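PDB 6NEY: bromo domain-containing protein from Trypanosoma cruzi, which probably recognises acetylated lysines through its bromodomain, an all-helical module, and is thought to act in transcription. Local coordinates for residues Ser21-Phe31 with Leu98-Ala109. Residues are numbered along the deposited sequence; the frame is centred on the assembly and turned at random.
Sequences SLDRPQDEGLF and LANIAERFEAFA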
loop_
_atom_site.group_PDB
_atom_site.type_symbol
_atom_site.label_atom_id
_atom_site.label_comp_id
_atom_site.label_asym_id
_atom_site.label_seq_id
_atom_site.Cartn_x
_atom_site.Cartn_y
_atom_site.Cartn_z
ATOM N N SER A 21 -7.302 -3.611 -4.593
ATOM C CA SER A 21 -7.099 -5.078 -4.687
ATOM C C SER A 21 -6.301 -5.552 -3.468
ATOM O O SER A 21 -6.367 -6.746 -3.184
ATOM C CB SER A 21 -6.462 -5.509 -5.996
ATOM O OG SER A 21 -5.047 -5.342 -6.000
ATOM N N LEU A 22 -5.614 -4.650 -2.748
ATOM C CA LEU A 22 -4.777 -5.045 -1.583
ATOM C C LEU A 22 -5.634 -5.159 -0.319
ATOM O O LEU A 22 -5.130 -5.706 0.674
ATOM C CB LEU A 22 -3.622 -4.067 -1.380
ATOM C CG LEU A 22 -2.755 -3.814 -2.611
ATOM C CD1 LEU A 22 -1.588 -2.912 -2.287
ATOM C CD2 LEU A 22 -2.264 -5.113 -3.244
ATOM N N ASP A 23 -6.885 -4.689 -0.339
ATOM C CA ASP A 23 -7.791 -4.788 0.834
ATOM C C ASP A 23 -8.508 -6.144 0.757
ATOM O O ASP A 23 -9.521 -6.249 0.047
ATOM C CB ASP A 23 -8.737 -3.592 0.891
ATOM C CG ASP A 23 -9.613 -3.510 2.132
ATOM O OD1 ASP A 23 -9.259 -4.101 3.173
ATOM O OD2 ASP A 23 -10.650 -2.833 2.043
ATOM N N ARG A 24 -7.962 -7.149 1.434
ATOM C CA ARG A 24 -8.480 -8.536 1.432
ATOM C C ARG A 24 -9.358 -8.745 2.662
ATOM O O ARG A 24 -8.973 -8.439 3.800
ATOM C CB ARG A 24 -7.331 -9.547 1.477
ATOM C CG ARG A 24 -6.307 -9.367 0.367
ATOM C CD ARG A 24 -5.370 -10.552 0.344
ATOM N NE ARG A 24 -4.557 -10.645 1.564
ATOM C CZ ARG A 24 -3.672 -11.600 1.808
ATOM N NH1 ARG A 24 -3.013 -11.613 2.956
ATOM N NH2 ARG A 24 -3.468 -12.550 0.910
ATOM N N PRO A 25 -10.560 -9.321 2.468
ATOM C CA PRO A 25 -11.420 -9.695 3.590
ATOM C C PRO A 25 -10.698 -10.527 4.665
ATOM O O PRO A 25 -10.956 -10.315 5.832
ATOM C CB PRO A 25 -12.510 -10.557 2.928
ATOM C CG PRO A 25 -12.537 -10.126 1.491
ATOM C CD PRO A 25 -11.146 -9.655 1.161
ATOM N N GLN A 26 -9.798 -11.428 4.260
ATOM C CA GLN A 26 -9.067 -12.332 5.192
ATOM C C GLN A 26 -8.189 -11.518 6.155
ATOM O O GLN A 26 -7.828 -12.046 7.232
ATOM C CB GLN A 26 -8.249 -13.372 4.417
ATOM C CG GLN A 26 -7.111 -12.777 3.618
ATOM C CD GLN A 26 -6.200 -13.853 3.099
ATOM O OE1 GLN A 26 -5.328 -14.342 3.825
ATOM N NE2 GLN A 26 -6.413 -14.201 1.843
ATOM N N ASP A 27 -7.851 -10.272 5.801
ATOM C CA ASP A 27 -6.938 -9.411 6.603
ATOM C C ASP A 27 -7.727 -8.570 7.621
ATOM O O ASP A 27 -7.081 -7.776 8.360
ATOM C CB ASP A 27 -6.063 -8.559 5.684
ATOM C CG ASP A 27 -5.109 -9.337 4.794
ATOM O OD1 ASP A 27 -4.790 -10.514 5.127
ATOM O OD2 ASP A 27 -4.722 -8.775 3.750
ATOM N N GLU A 28 -9.064 -8.757 7.685
ATOM C CA GLU A 28 -9.958 -8.267 8.775
ATOM C C GLU A 28 -9.726 -6.772 9.021
ATOM O O GLU A 28 -9.767 -6.330 10.200
ATOM C CB GLU A 28 -9.879 -9.099 10.062
ATOM C CG GLU A 28 -8.534 -9.147 10.746
ATOM C CD GLU A 28 -8.547 -9.953 12.039
ATOM O OE1 GLU A 28 -8.533 -11.186 11.953
ATOM O OE2 GLU A 28 -8.592 -9.337 13.140
ATOM N N GLY A 29 -9.561 -6.019 7.938
ATOM C CA GLY A 29 -9.569 -4.553 7.936
ATOM C C GLY A 29 -8.307 -3.972 8.551
ATOM O O GLY A 29 -8.293 -2.776 8.804
ATOM N N LEU A 30 -7.282 -4.789 8.785
ATOM C CA LEU A 30 -6.067 -4.352 9.516
ATOM C C LEU A 30 -5.460 -3.136 8.808
ATOM O O LEU A 30 -5.072 -2.198 9.495
ATOM C CB LEU A 30 -5.100 -5.535 9.581
ATOM C CG LEU A 30 -3.805 -5.355 10.362
ATOM C CD1 LEU A 30 -4.046 -4.794 11.762
ATOM C CD2 LEU A 30 -3.101 -6.711 10.458
ATOM N N PHE A 31 -5.428 -3.127 7.475
ATOM C CA PHE A 31 -4.765 -2.061 6.688
ATOM C C PHE A 31 -5.795 -1.141 6.036
ATOM O O PHE A 31 -5.377 -0.184 5.370
ATOM C CB PHE A 31 -3.771 -2.707 5.713
ATOM C CG PHE A 31 -2.740 -3.506 6.463
ATOM C CD1 PHE A 31 -1.814 -2.852 7.262
ATOM C CD2 PHE A 31 -2.756 -4.892 6.450
ATOM C CE1 PHE A 31 -0.873 -3.568 7.989
ATOM C CE2 PHE A 31 -1.836 -5.604 7.206
ATOM C CZ PHE A 31 -0.900 -4.945 7.964
ATOM N N LEU A 98 -2.303 -10.901 14.364
ATOM C CA LEU A 98 -2.277 -9.645 13.574
ATOM C C LEU A 98 -0.914 -9.550 12.874
ATOM O O LEU A 98 -0.872 -9.120 11.719
ATOM C CB LEU A 98 -2.540 -8.423 14.467
ATOM C CG LEU A 98 -3.937 -8.311 15.086
ATOM C CD1 LEU A 98 -4.083 -7.003 15.862
ATOM C CD2 LEU A 98 -5.034 -8.397 14.025
ATOM N N ALA A 99 0.185 -9.874 13.571
ATOM C CA ALA A 99 1.539 -9.793 12.979
ATOM C C ALA A 99 1.624 -10.822 11.843
ATOM O O ALA A 99 2.245 -10.479 10.825
ATOM C CB ALA A 99 2.611 -10.000 14.016
ATOM N N ASN A 100 0.961 -11.974 11.991
ATOM C CA ASN A 100 0.935 -13.045 10.946
ATOM C C ASN A 100 0.198 -12.501 9.728
ATOM O O ASN A 100 0.628 -12.745 8.607
ATOM C CB ASN A 100 0.265 -14.336 11.425
ATOM C CG ASN A 100 1.067 -15.042 12.500
ATOM O OD1 ASN A 100 2.244 -14.724 12.708
ATOM N ND2 ASN A 100 0.449 -16.025 13.139
ATOM N N ILE A 101 -0.908 -11.794 9.944
ATOM C CA ILE A 101 -1.635 -11.146 8.823
ATOM C C ILE A 101 -0.701 -10.134 8.166
ATOM O O ILE A 101 -0.656 -10.098 6.963
ATOM C CB ILE A 101 -2.942 -10.493 9.298
ATOM C CG1 ILE A 101 -3.976 -11.557 9.681
ATOM C CG2 ILE A 101 -3.459 -9.530 8.238
ATOM C CD1 ILE A 101 -5.176 -11.001 10.446
ATOM N N ALA A 102 -0.034 -9.276 8.936
ATOM C CA ALA A 102 0.818 -8.210 8.357
ATOM C C ALA A 102 1.870 -8.834 7.430
ATOM O O ALA A 102 2.080 -8.288 6.311
ATOM C CB ALA A 102 1.482 -7.387 9.428
ATOM N N GLU A 103 2.523 -9.910 7.862
ATOM C CA GLU A 103 3.624 -10.526 7.058
ATOM C C GLU A 103 3.024 -11.187 5.800
ATOM O O GLU A 103 3.628 -11.051 4.701
ATOM C CB GLU A 103 4.469 -11.535 7.848
ATOM C CG GLU A 103 5.730 -11.908 7.077
ATOM C CD GLU A 103 6.729 -12.806 7.784
ATOM O OE1 GLU A 103 6.390 -13.369 8.836
ATOM O OE2 GLU A 103 7.828 -12.988 7.216
ATOM N N ARG A 104 1.858 -11.821 5.900
ATOM C CA ARG A 104 1.232 -12.423 4.691
ATOM C C ARG A 104 0.796 -11.291 3.746
ATOM O O ARG A 104 0.921 -11.445 2.498
ATOM C CB ARG A 104 0.050 -13.319 5.060
ATOM C CG ARG A 104 0.426 -14.640 5.714
ATOM C CD ARG A 104 -0.793 -15.544 5.785
ATOM N NE ARG A 104 -1.860 -14.986 6.601
ATOM C CZ ARG A 104 -2.050 -15.211 7.902
ATOM N NH1 ARG A 104 -3.081 -14.653 8.528
ATOM N NH2 ARG A 104 -1.255 -16.021 8.570
ATOM N N PHE A 105 0.253 -10.207 4.304
ATOM C CA PHE A 105 -0.230 -9.028 3.546
ATOM C C PHE A 105 0.948 -8.401 2.792
ATOM O O PHE A 105 0.812 -8.096 1.593
ATOM C CB PHE A 105 -0.902 -8.011 4.467
ATOM C CG PHE A 105 -1.102 -6.662 3.835
ATOM C CD1 PHE A 105 -2.120 -6.464 2.918
ATOM C CD2 PHE A 105 -0.263 -5.591 4.138
ATOM C CE1 PHE A 105 -2.307 -5.227 2.325
ATOM C CE2 PHE A 105 -0.453 -4.357 3.530
ATOM C CZ PHE A 105 -1.474 -4.177 2.636
ATOM N N GLU A 106 2.096 -8.238 3.458
ATOM C CA GLU A 106 3.287 -7.604 2.826
ATOM C C GLU A 106 3.701 -8.451 1.609
ATOM O O GLU A 106 3.945 -7.860 0.517
ATOM C CB GLU A 106 4.402 -7.400 3.856
ATOM C CG GLU A 106 5.564 -6.549 3.365
ATOM C CD GLU A 106 6.724 -6.554 4.362
ATOM O OE1 GLU A 106 6.964 -7.611 4.995
ATOM O OE2 GLU A 106 7.368 -5.519 4.531
ATOM N N ALA A 107 3.705 -9.777 1.762
ATOM C CA ALA A 107 4.118 -10.732 0.708
ATOM C C ALA A 107 3.134 -10.673 -0.482
ATOM O O ALA A 107 3.555 -10.615 -1.663
ATOM C CB ALA A 107 4.216 -12.112 1.302
ATOM N N PHE A 108 1.842 -10.669 -0.175
ATOM C CA PHE A 108 0.740 -10.528 -1.162
ATOM C C PHE A 108 0.872 -9.215 -1.939
ATOM O O PHE A 108 0.813 -9.222 -3.158
ATOM C CB PHE A 108 -0.614 -10.616 -0.463
ATOM C CG PHE A 108 -1.752 -10.212 -1.362
ATOM C CD1 PHE A 108 -2.151 -11.049 -2.388
ATOM C CD2 PHE A 108 -2.392 -8.995 -1.209
ATOM C CE1 PHE A 108 -3.189 -10.696 -3.234
ATOM C CE2 PHE A 108 -3.436 -8.645 -2.057
ATOM C CZ PHE A 108 -3.829 -9.494 -3.060
ATOM N N ALA A 109 1.118 -8.105 -1.249
ATOM C CA ALA A 109 1.207 -6.758 -1.848
ATOM C C ALA A 109 2.412 -6.733 -2.804
ATOM O O ALA A 109 2.266 -6.280 -3.945
ATOM C CB ALA A 109 1.313 -5.732 -0.753
HETATM O O HOH W 1 -4.139 -13.035 5.944
#
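In this bromodomain the start of the ZA loop, residues 21-31, packs along the last helix of the bundle, with R24 and F31 facing F108 and F105. The guanidinium of R24 lies nearly flat over F108, planes 14° apart, but it sits off-centre, and it is R24 CD that rides over the ring face, 3.7 Å from the F108 centroid. The Q26 amide covers the opposite face of the guanidinium, and R24 NE gives a nearly straight bond to D27 OD2 (2.9 Å) in its own plane, which together fix how the group is turned. D27 OD1 accepts a hydrogen bond from a water that also donates to Q26 OE1 and accepts one from R104 NE, a bridge across the contact. Deeper in, F31 and F105 form an offset stack with centroids 4.2 Å apart, while F31 CZ meets A102 CB at the ring edge. With CG anti to the backbone N (chi1 -176°), L30 brings CD2 within 3.6 Å of I101 CG2. L22 CD2 lies 3.9 Å from F108 CE2. Among the neighbouring helices, 75-92 touches both segments, through I81 at L22 and V85 at F105, and L56 of helix 56-64 packs on L22 and F31.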